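Local atomic coordinates of hemin ABC transporter, periplasmic hemin-binding protein HutB (Vibrio cholerae, PDB entry 5KHL), a protein that probably binds heme in the periplasm and delivers it to an ABC transporter of the inner membrane for import. Residues 163-173 and 185-195; 149-157 and 200-211. One frame throughout, in Å; residues are numbered along the deposited sequence.

Contact 1: residues 163-173 and 185-195; sequences ANVAGSDTVPD and ASPSITSYKPL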
loop_
_atom_site.group_PDB
_atom_site.type_symbol
_atom_site.label_atom_id
_atom_site.label_comp_id
_atom_site.label_asym_id
_atom_site.label_seq_id
_atom_site.Cartn_x
_atom_site.Cartn_y
_atom_site.Cartn_z
ATOM N N ALA A 163 10.488 -9.023 14.970
ATOM C CA ALA A 163 9.167 -8.435 14.737
ATOM C C ALA A 163 9.217 -6.915 14.658
ATOM O O ALA A 163 9.484 -6.250 15.655
ATOM C CB ALA A 163 8.211 -8.860 15.836
ATOM N N ASN A 164 8.964 -6.368 13.476
ATOM C CA ASN A 164 8.942 -4.918 13.307
ATOM C C ASN A 164 7.565 -4.296 13.502
ATOM O O ASN A 164 6.545 -4.984 13.515
ATOM C CB ASN A 164 9.468 -4.534 11.930
ATOM C CG ASN A 164 10.953 -4.328 11.925
ATOM O OD1 ASN A 164 11.683 -5.013 12.632
ATOM N ND2 ASN A 164 11.411 -3.368 11.140
ATOM N N VAL A 165 7.552 -2.976 13.654
ATOM C CA VAL A 165 6.308 -2.245 13.803
ATOM C C VAL A 165 6.269 -1.013 12.887
ATOM O O VAL A 165 7.300 -0.432 12.556
ATOM C CB VAL A 165 6.098 -1.831 15.261
ATOM C CG1 VAL A 165 7.085 -0.735 15.655
ATOM C CG2 VAL A 165 4.640 -1.385 15.485
ATOM N N ALA A 166 5.069 -0.642 12.456
ATOM C CA ALA A 166 4.891 0.577 11.686
ATOM C C ALA A 166 4.644 1.751 12.600
ATOM O O ALA A 166 3.599 1.838 13.244
ATOM C CB ALA A 166 3.743 0.434 10.709
ATOM N N GLY A 167 5.621 2.649 12.662
ATOM C CA GLY A 167 5.463 3.898 13.375
ATOM C C GLY A 167 4.919 4.973 12.456
ATOM O O GLY A 167 4.164 4.683 11.526
ATOM N N SER A 168 5.313 6.214 12.715
ATOM C CA SER A 168 4.876 7.344 11.903
ATOM C C SER A 168 5.300 7.192 10.438
ATOM O O SER A 168 6.204 6.410 10.119
ATOM C CB SER A 168 5.440 8.646 12.462
ATOM O OG SER A 168 6.823 8.766 12.153
ATOM N N ASP A 169 4.640 7.942 9.557
ATOM C CA ASP A 169 4.968 7.988 8.129
ATOM C C ASP A 169 4.915 6.655 7.371
ATOM O O ASP A 169 5.630 6.466 6.389
ATOM C CB ASP A 169 6.351 8.597 7.940
ATOM C CG ASP A 169 6.304 10.087 7.757
ATOM O OD1 ASP A 169 6.584 10.813 8.736
ATOM O OD2 ASP A 169 5.966 10.526 6.634
ATOM N N THR A 170 4.047 5.751 7.795
ATOM C CA THR A 170 3.839 4.504 7.068
ATOM C C THR A 170 2.385 4.382 6.612
ATOM O O THR A 170 1.471 4.890 7.265
ATOM C CB THR A 170 4.216 3.282 7.932
ATOM O OG1 THR A 170 3.323 3.188 9.056
ATOM C CG2 THR A 170 5.673 3.382 8.423
ATOM N N VAL A 171 2.168 3.724 5.482
ATOM C CA VAL A 171 0.804 3.454 5.047
ATOM C C VAL A 171 -0.004 2.721 6.144
ATOM O O VAL A 171 -1.163 3.047 6.358
ATOM C CB VAL A 171 0.778 2.651 3.708
ATOM C CG1 VAL A 171 -0.643 2.464 3.198
ATOM C CG2 VAL A 171 1.612 3.353 2.669
ATOM N N PRO A 172 0.600 1.739 6.852
ATOM C CA PRO A 172 -0.173 1.165 7.956
ATOM C C PRO A 172 -0.504 2.170 9.062
ATOM O O PRO A 172 -1.564 2.062 9.654
ATOM C CB PRO A 172 0.743 0.056 8.474
ATOM C CG PRO A 172 1.514 -0.329 7.314
ATOM C CD PRO A 172 1.808 0.942 6.596
ATOM N N ASP A 173 0.357 3.146 9.318
ATOM C CA ASP A 173 -0.005 4.193 10.270
ATOM C C ASP A 173 -1.195 5.034 9.815
ATOM O O ASP A 173 -2.085 5.332 10.610
ATOM C CB ASP A 173 1.167 5.125 10.546
ATOM C CG ASP A 173 0.773 6.264 11.459
ATOM O OD1 ASP A 173 0.759 7.425 11.008
ATOM O OD2 ASP A 173 0.430 5.970 12.616
ATOM N N ALA A 185 2.403 3.226 18.460
ATOM C CA ALA A 185 3.774 3.346 17.986
ATOM C C ALA A 185 4.078 4.671 17.282
ATOM O O ALA A 185 5.247 5.028 17.161
ATOM C CB ALA A 185 4.098 2.177 17.045
ATOM N N SER A 186 3.049 5.384 16.811
ATOM C CA SER A 186 3.234 6.487 15.832
ATOM C C SER A 186 3.934 7.754 16.329
ATOM O O SER A 186 4.552 8.456 15.536
ATOM C CB SER A 186 1.889 6.899 15.195
ATOM O OG SER A 186 1.065 7.684 16.040
ATOM N N PRO A 187 3.833 8.074 17.623
ATOM C CA PRO A 187 4.710 9.174 18.046
ATOM C C PRO A 187 6.187 8.756 18.090
ATOM O O PRO A 187 7.005 9.253 17.312
ATOM C CB PRO A 187 4.196 9.513 19.447
ATOM C CG PRO A 187 3.473 8.254 19.902
ATOM C CD PRO A 187 2.865 7.688 18.665
ATOM N N SER A 188 6.499 7.818 18.984
ATOM C CA SER A 188 7.869 7.375 19.271
ATOM C C SER A 188 8.638 6.730 18.117
ATOM O O SER A 188 9.866 6.811 18.051
ATOM C CB SER A 188 7.831 6.390 20.437
ATOM O OG SER A 188 6.564 5.764 20.516
ATOM N N ILE A 189 7.929 6.059 17.222
ATOM C CA ILE A 189 8.603 5.318 16.167
ATOM C C ILE A 189 8.379 5.968 14.820
ATOM O O ILE A 189 7.283 6.446 14.507
ATOM C CB ILE A 189 8.121 3.856 16.108
ATOM C CG1 ILE A 189 8.154 3.249 17.500
ATOM C CG2 ILE A 189 8.988 3.040 15.168
ATOM C CD1 ILE A 189 9.519 3.294 18.105
ATOM N N THR A 190 9.423 5.985 14.013
ATOM C CA THR A 190 9.295 6.539 12.685
ATOM C C THR A 190 9.656 5.466 11.685
ATOM O O THR A 190 10.649 4.761 11.850
ATOM C CB THR A 190 10.163 7.792 12.527
ATOM O OG1 THR A 190 9.789 8.749 13.540
ATOM C CG2 THR A 190 9.963 8.397 11.149
ATOM N N SER A 191 8.806 5.315 10.678
ATOM C CA SER A 191 8.948 4.251 9.692
ATOM C C SER A 191 8.844 2.880 10.381
ATOM O O SER A 191 8.250 2.750 11.453
ATOM C CB SER A 191 10.274 4.392 8.924
ATOM O OG SER A 191 10.353 3.491 7.837
ATOM N N TYR A 192 9.417 1.861 9.754
ATOM C CA TYR A 192 9.387 0.502 10.291
ATOM C C TYR A 192 10.619 0.167 11.142
ATOM O O TYR A 192 11.742 0.178 10.665
ATOM C CB TYR A 192 9.277 -0.496 9.152
ATOM C CG TYR A 192 8.014 -0.374 8.341
ATOM C CD1 TYR A 192 7.968 0.437 7.217
ATOM C CD2 TYR A 192 6.867 -1.080 8.697
ATOM C CE1 TYR A 192 6.821 0.539 6.465
ATOM C CE2 TYR A 192 5.713 -0.985 7.954
ATOM C CZ TYR A 192 5.702 -0.172 6.837
ATOM O OH TYR A 192 4.568 -0.062 6.082
ATOM N N LYS A 193 10.397 -0.133 12.409
ATOM C CA LYS A 193 11.496 -0.444 13.309
ATOM C C LYS A 193 11.161 -1.684 14.129
ATOM O O LYS A 193 9.994 -2.022 14.286
ATOM C CB LYS A 193 11.786 0.753 14.229
ATOM C CG LYS A 193 12.025 2.068 13.489
ATOM C CD LYS A 193 13.395 2.126 12.851
ATOM C CE LYS A 193 13.476 3.267 11.846
ATOM N NZ LYS A 193 13.041 4.565 12.425
ATOM N N PRO A 194 12.189 -2.391 14.613
ATOM C CA PRO A 194 11.975 -3.461 15.592
ATOM C C PRO A 194 11.192 -2.949 16.793
ATOM O O PRO A 194 11.478 -1.854 17.303
ATOM C CB PRO A 194 13.389 -3.853 15.982
ATOM C CG PRO A 194 14.148 -3.630 14.752
ATOM C CD PRO A 194 13.571 -2.395 14.113
ATOM N N LEU A 195 10.190 -3.714 17.214
ATOM C CA LEU A 195 9.370 -3.329 18.353
ATOM C C LEU A 195 9.765 -4.140 19.570
ATOM O O LEU A 195 9.520 -5.347 19.620
ATOM C CB LEU A 195 7.880 -3.522 18.051
ATOM C CG LEU A 195 6.904 -3.176 19.185
ATOM C CD1 LEU A 195 7.039 -1.722 19.601
ATOM C CD2 LEU A 195 5.470 -3.484 18.791
HETATM O O HOH W 1 4.943 2.389 4.288
#
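At the edge of the mixed sheet of a periplasmic binding protein, strands 164-166 and 192-194 form an antiparallel pair, with Val165 and Lys193 as the hydrogen-bonded couple. Val165 N donates to Lys193 O at 2.7 Å, Lys193 N returns a bond to Val165 O, and Leu195 N to Ala163 O extends the ladder, almost straight at 175°. The pairing continues into the loops: Gly167 N reaches Ser191 O, Ser168 N reaches Ile189 O at 2.7 Å, and Ser191 N closes back on Ser168 O.

Tyr192 carries the side-chain contact on the Ala166 side of the pair. With its CG beside the backbone N (chi1 -63°), the ring extends toward the start of helix 171-178. Thr170 CG2 lies over one face of this ring in a CH-pi contact, 3.9 Å from the centroid, while Ala166 CB meets Tyr192 CE2 at 3.7 Å. The phenol oxygen lies against the Pro172 ring and shares a water with weakly bonded Val171 N. Thr170 OG1 donates to Gly167 O and accepts from Asp173 N at 3.0 Å, and these two bonds, with OG1 between the backbone N and the carbonyl carbon (chi1 65°), would hold CG2 over the ring.

On the Val165 side, Val165 CB meets Leu195 CB at 3.7 Å and Val165 CG2 lies against Ala185 CB. Asn183 links the segments, its ND2 bonding Asp173 OD2 and its backbone O Ser186 OG. This is an antiparallel pair at the sheet's edge, strand 192-194 outermost, whose inner strand 164-166 runs on into a helix N-capped by Thr170, through which the chain returns.

Contact 2: residues 149-157 and 200-211; sequences PKKVLFLLL and MIEMQPDMVLVS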
loop_
_atom_site.group_PDB
_atom_site.type_symbol
_atom_site.label_atom_id
_atom_site.label_comp_id
_atom_site.label_asym_id
_atom_site.label_seq_id
_atom_site.Cartn_x
_atom_site.Cartn_y
_atom_site.Cartn_z
ATOM N N PRO A 149 -11.193 6.333 20.870
ATOM C CA PRO A 149 -10.581 5.417 19.900
ATOM C C PRO A 149 -9.837 4.245 20.560
ATOM O O PRO A 149 -9.258 4.398 21.644
ATOM C CB PRO A 149 -9.596 6.322 19.142
ATOM C CG PRO A 149 -10.146 7.688 19.287
ATOM C CD PRO A 149 -10.765 7.727 20.650
ATOM N N LYS A 150 -9.864 3.082 19.914
ATOM C CA LYS A 150 -9.104 1.935 20.404
ATOM C C LYS A 150 -7.645 2.027 19.972
ATOM O O LYS A 150 -7.242 2.982 19.324
ATOM C CB LYS A 150 -9.711 0.630 19.909
ATOM C CG LYS A 150 -10.980 0.229 20.626
ATOM C CD LYS A 150 -11.660 -0.916 19.902
ATOM C CE LYS A 150 -12.832 -1.467 20.673
ATOM N NZ LYS A 150 -13.553 -2.508 19.872
ATOM N N LYS A 151 -6.854 1.027 20.337
ATOM C CA LYS A 151 -5.430 1.020 20.007
ATOM C C LYS A 151 -5.134 -0.138 19.076
ATOM O O LYS A 151 -5.562 -1.255 19.324
ATOM C CB LYS A 151 -4.573 0.942 21.277
ATOM C CG LYS A 151 -4.620 2.209 22.117
ATOM C CD LYS A 151 -3.970 2.020 23.470
ATOM C CE LYS A 151 -4.895 1.317 24.453
ATOM N NZ LYS A 151 -4.410 1.468 25.868
ATOM N N VAL A 152 -4.422 0.156 17.992
ATOM C CA VAL A 152 -4.144 -0.794 16.917
ATOM C C VAL A 152 -2.683 -0.687 16.494
ATOM O O VAL A 152 -2.185 0.407 16.220
ATOM C CB VAL A 152 -5.049 -0.542 15.669
ATOM C CG1 VAL A 152 -4.573 -1.375 14.451
ATOM C CG2 VAL A 152 -6.503 -0.851 15.991
ATOM N N LEU A 153 -1.998 -1.823 16.438
ATOM C CA LEU A 153 -0.644 -1.850 15.903
ATOM C C LEU A 153 -0.594 -2.679 14.645
ATOM O O LEU A 153 -1.308 -3.681 14.514
ATOM C CB LEU A 153 0.355 -2.427 16.909
ATOM C CG LEU A 153 0.768 -1.644 18.152
ATOM C CD1 LEU A 153 1.541 -2.590 19.066
ATOM C CD2 LEU A 153 1.593 -0.412 17.803
ATOM N N PHE A 154 0.276 -2.272 13.730
ATOM C CA PHE A 154 0.620 -3.116 12.612
ATOM C C PHE A 154 1.997 -3.737 12.836
ATOM O O PHE A 154 2.976 -3.029 13.043
ATOM C CB PHE A 154 0.602 -2.336 11.302
ATOM C CG PHE A 154 0.988 -3.165 10.115
ATOM C CD1 PHE A 154 0.031 -3.834 9.391
ATOM C CD2 PHE A 154 2.315 -3.297 9.746
ATOM C CE1 PHE A 154 0.395 -4.602 8.300
ATOM C CE2 PHE A 154 2.684 -4.056 8.670
ATOM C CZ PHE A 154 1.728 -4.705 7.941
ATOM N N LEU A 155 2.055 -5.065 12.788
ATOM C CA LEU A 155 3.309 -5.793 12.964
ATOM C C LEU A 155 3.809 -6.382 11.649
ATOM O O LEU A 155 3.075 -7.049 10.909
ATOM C CB LEU A 155 3.160 -6.916 13.995
ATOM C CG LEU A 155 2.827 -6.523 15.434
ATOM C CD1 LEU A 155 2.725 -7.767 16.278
ATOM C CD2 LEU A 155 3.845 -5.547 16.017
ATOM N N LEU A 156 5.069 -6.105 11.360
ATOM C CA LEU A 156 5.713 -6.621 10.174
ATOM C C LEU A 156 6.542 -7.785 10.645
ATOM O O LEU A 156 7.588 -7.587 11.265
ATOM C CB LEU A 156 6.572 -5.548 9.513
ATOM C CG LEU A 156 6.903 -5.711 8.035
ATOM C CD1 LEU A 156 5.644 -5.621 7.191
ATOM C CD2 LEU A 156 7.897 -4.648 7.610
ATOM N N LEU A 157 6.049 -8.995 10.396
ATOM C CA LEU A 157 6.691 -10.214 10.892
ATOM C C LEU A 157 7.392 -10.953 9.756
ATOM O O LEU A 157 6.862 -11.026 8.653
ATOM C CB LEU A 157 5.658 -11.127 11.566
ATOM C CG LEU A 157 4.780 -10.483 12.652
ATOM C CD1 LEU A 157 3.638 -11.378 13.097
ATOM C CD2 LEU A 157 5.608 -10.082 13.853
ATOM N N MET A 200 5.623 -3.147 23.314
ATOM C CA MET A 200 4.391 -3.809 22.913
ATOM C C MET A 200 3.498 -4.055 24.111
ATOM O O MET A 200 2.304 -3.732 24.086
ATOM C CB MET A 200 4.672 -5.121 22.201
ATOM C CG MET A 200 3.433 -5.634 21.478
ATOM S SD MET A 200 3.690 -7.252 20.754
ATOM C CE MET A 200 4.936 -6.888 19.527
ATOM N N ILE A 201 4.072 -4.625 25.160
ATOM C CA ILE A 201 3.354 -4.763 26.419
ATOM C C ILE A 201 2.802 -3.409 26.895
ATOM O O ILE A 201 1.645 -3.308 27.312
ATOM C CB ILE A 201 4.248 -5.333 27.520
ATOM C CG1 ILE A 201 4.759 -6.720 27.152
ATOM C CG2 ILE A 201 3.495 -5.406 28.815
ATOM C CD1 ILE A 201 5.768 -7.259 28.170
ATOM N N GLU A 202 3.636 -2.375 26.813
ATOM C CA GLU A 202 3.248 -1.044 27.251
ATOM C C GLU A 202 2.110 -0.459 26.411
ATOM O O GLU A 202 1.174 0.128 26.962
ATOM C CB GLU A 202 4.461 -0.101 27.225
ATOM C CG GLU A 202 4.187 1.284 27.801
ATOM C CD GLU A 202 3.423 1.245 29.125
ATOM O OE1 GLU A 202 2.562 2.130 29.333
ATOM O OE2 GLU A 202 3.675 0.348 29.966
ATOM N N MET A 203 2.190 -0.636 25.090
ATOM C CA MET A 203 1.218 -0.057 24.149
ATOM C C MET A 203 -0.166 -0.703 24.214
ATOM O O MET A 203 -1.152 -0.119 23.776
ATOM C CB MET A 203 1.740 -0.147 22.715
ATOM C CG MET A 203 2.912 0.746 22.444
ATOM S SD MET A 203 3.696 0.364 20.876
ATOM C CE MET A 203 5.213 1.329 21.000
ATOM N N GLN A 204 -0.224 -1.911 24.749
ATOM C CA GLN A 204 -1.489 -2.595 24.976
ATOM C C GLN A 204 -2.484 -2.572 23.799
ATOM O O GLN A 204 -3.649 -2.219 23.986
ATOM C CB GLN A 204 -2.150 -1.996 26.215
ATOM C CG GLN A 204 -1.488 -2.406 27.514
ATOM C CD GLN A 204 -1.659 -3.888 27.799
ATOM O OE1 GLN A 204 -2.731 -4.335 28.203
ATOM N NE2 GLN A 204 -0.605 -4.656 27.575
ATOM N N PRO A 205 -2.033 -2.965 22.596
ATOM C CA PRO A 205 -2.946 -2.908 21.448
ATOM C C PRO A 205 -4.229 -3.714 21.669
ATOM O O PRO A 205 -4.191 -4.787 22.280
ATOM C CB PRO A 205 -2.120 -3.523 20.312
ATOM C CG PRO A 205 -1.152 -4.432 21.009
ATOM C CD PRO A 205 -0.795 -3.710 22.277
ATOM N N ASP A 206 -5.352 -3.188 21.191
ATOM C CA ASP A 206 -6.620 -3.911 21.197
ATOM C C ASP A 206 -6.703 -4.811 19.974
ATOM O O ASP A 206 -7.350 -5.871 19.983
ATOM C CB ASP A 206 -7.788 -2.932 21.218
ATOM C CG ASP A 206 -7.745 -2.005 22.418
ATOM O OD1 ASP A 206 -7.891 -2.508 23.549
ATOM O OD2 ASP A 206 -7.571 -0.782 22.234
ATOM N N MET A 207 -6.028 -4.389 18.915
ATOM C CA MET A 207 -6.009 -5.163 17.695
ATOM C C MET A 207 -4.636 -5.119 17.061
ATOM O O MET A 207 -3.999 -4.068 16.980
ATOM C CB MET A 207 -7.062 -4.637 16.711
ATOM C CG MET A 207 -7.060 -5.367 15.368
ATOM S SD MET A 207 -8.142 -4.606 14.140
ATOM C CE MET A 207 -9.706 -5.365 14.565
ATOM N N VAL A 208 -4.179 -6.263 16.593
ATOM C CA VAL A 208 -2.943 -6.265 15.845
ATOM C C VAL A 208 -3.238 -6.608 14.380
ATOM O O VAL A 208 -3.990 -7.539 14.086
ATOM C CB VAL A 208 -1.933 -7.235 16.472
ATOM C CG1 VAL A 208 -0.730 -7.451 15.563
ATOM C CG2 VAL A 208 -1.518 -6.713 17.843
ATOM N N LEU A 209 -2.680 -5.816 13.469
ATOM C CA LEU A 209 -2.751 -6.107 12.037
ATOM C C LEU A 209 -1.430 -6.742 11.574
ATOM O O LEU A 209 -0.363 -6.353 12.059
ATOM C CB LEU A 209 -3.042 -4.835 11.240
ATOM C CG LEU A 209 -4.277 -4.021 11.628
ATOM C CD1 LEU A 209 -4.415 -2.768 10.747
ATOM C CD2 LEU A 209 -5.540 -4.888 11.571
ATOM N N VAL A 210 -1.481 -7.698 10.643
ATOM C CA VAL A 210 -0.248 -8.409 10.299
ATOM C C VAL A 210 0.181 -8.329 8.843
ATOM O O VAL A 210 -0.636 -8.444 7.934
ATOM C CB VAL A 210 -0.333 -9.886 10.687
ATOM C CG1 VAL A 210 0.454 -10.748 9.719
ATOM C CG2 VAL A 210 0.201 -10.069 12.098
ATOM N N SER A 211 1.499 -8.137 8.695
ATOM C CA SER A 211 2.265 -7.959 7.448
ATOM C C SER A 211 1.719 -8.623 6.190
ATOM O O SER A 211 2.428 -9.360 5.498
ATOM C CB SER A 211 3.704 -8.447 7.679
ATOM O OG SER A 211 3.819 -9.197 8.884
#
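Asp206 and Lys151 grip each other in both directions: Lys151 N donates to Asp206 OD2 at 2.7 Å, on the anti lone pair of that oxygen, and Asp206 N donates to Lys151 O at the same length. Lys151 O also accepts from Met207 N, so this carbonyl holds two consecutive amides just where the parallel pairing of strands 152-156 and 207-210 begins. The carboxylate is brought there by a chi1 of -58°, which sets CG beside its own backbone N. Lys151 NZ stays 5.3 Å from Asp206 OD2, too far for a salt bridge.

From there the ladder is regular. Leu153 N takes Met207 O, Leu209 N takes Leu153 O, and Leu155 N takes Leu209 O, the last two nearly straight at 172° and 170°. At the far end Ser211, though poorly ordered, is modelled with both its N and OG donating to Leu155 O, while OG accepts from Leu157 N at 2.7 Å.

Side chains alternate between two faces. On one, Val152 and Met207 lie side by side, Val152 CG1 reaches Leu209 CG, and the Phe154 ring crosses Leu209 at about a right angle, its CD1 3.7 Å from Leu209 CB. On the other, Leu155 CD1 presses on Val208 CG1 at 3.5 Å, and Leu153 straddles two partners: CD1 on Pro205 CG and CD2 on Met203 SD, 3.8 Å away. Met200, bent at its thioether, turns CE onto Leu155 CD2.

Helix 197-203 therefore covers the Leu153 and Leu155 face, while helix 256-269 lies against Val152, Met207 and Leu209 through Ile265 and Leu269. Strand 164-166 flanks 152-156 on its other edge.

Contacts 1 and 2, their centres about 11 Å apart, supply four of the five strands of one mixed sheet, whose order runs 192-194, 164-166, 152-156, 207-210, 242-244. Contact 1 provides the antiparallel edge and contact 2 the parallel interior; they join where strand 164-166 lies antiparallel to 152-156, with probable hydrogen bonds between Asn164 O and Leu156 N and between Ala166 N and Phe154 O. Along the chain contact 1 is nested inside the loop closed by contact 2: strand 152-156 leads into 164-166, and 192-194 into helix 197-203, before 207-210 returns beside 152-156. Both probably lie in the later lobe, the four-strand parallel sheet forming the core of the other, consistent with the family's two-lobed fold.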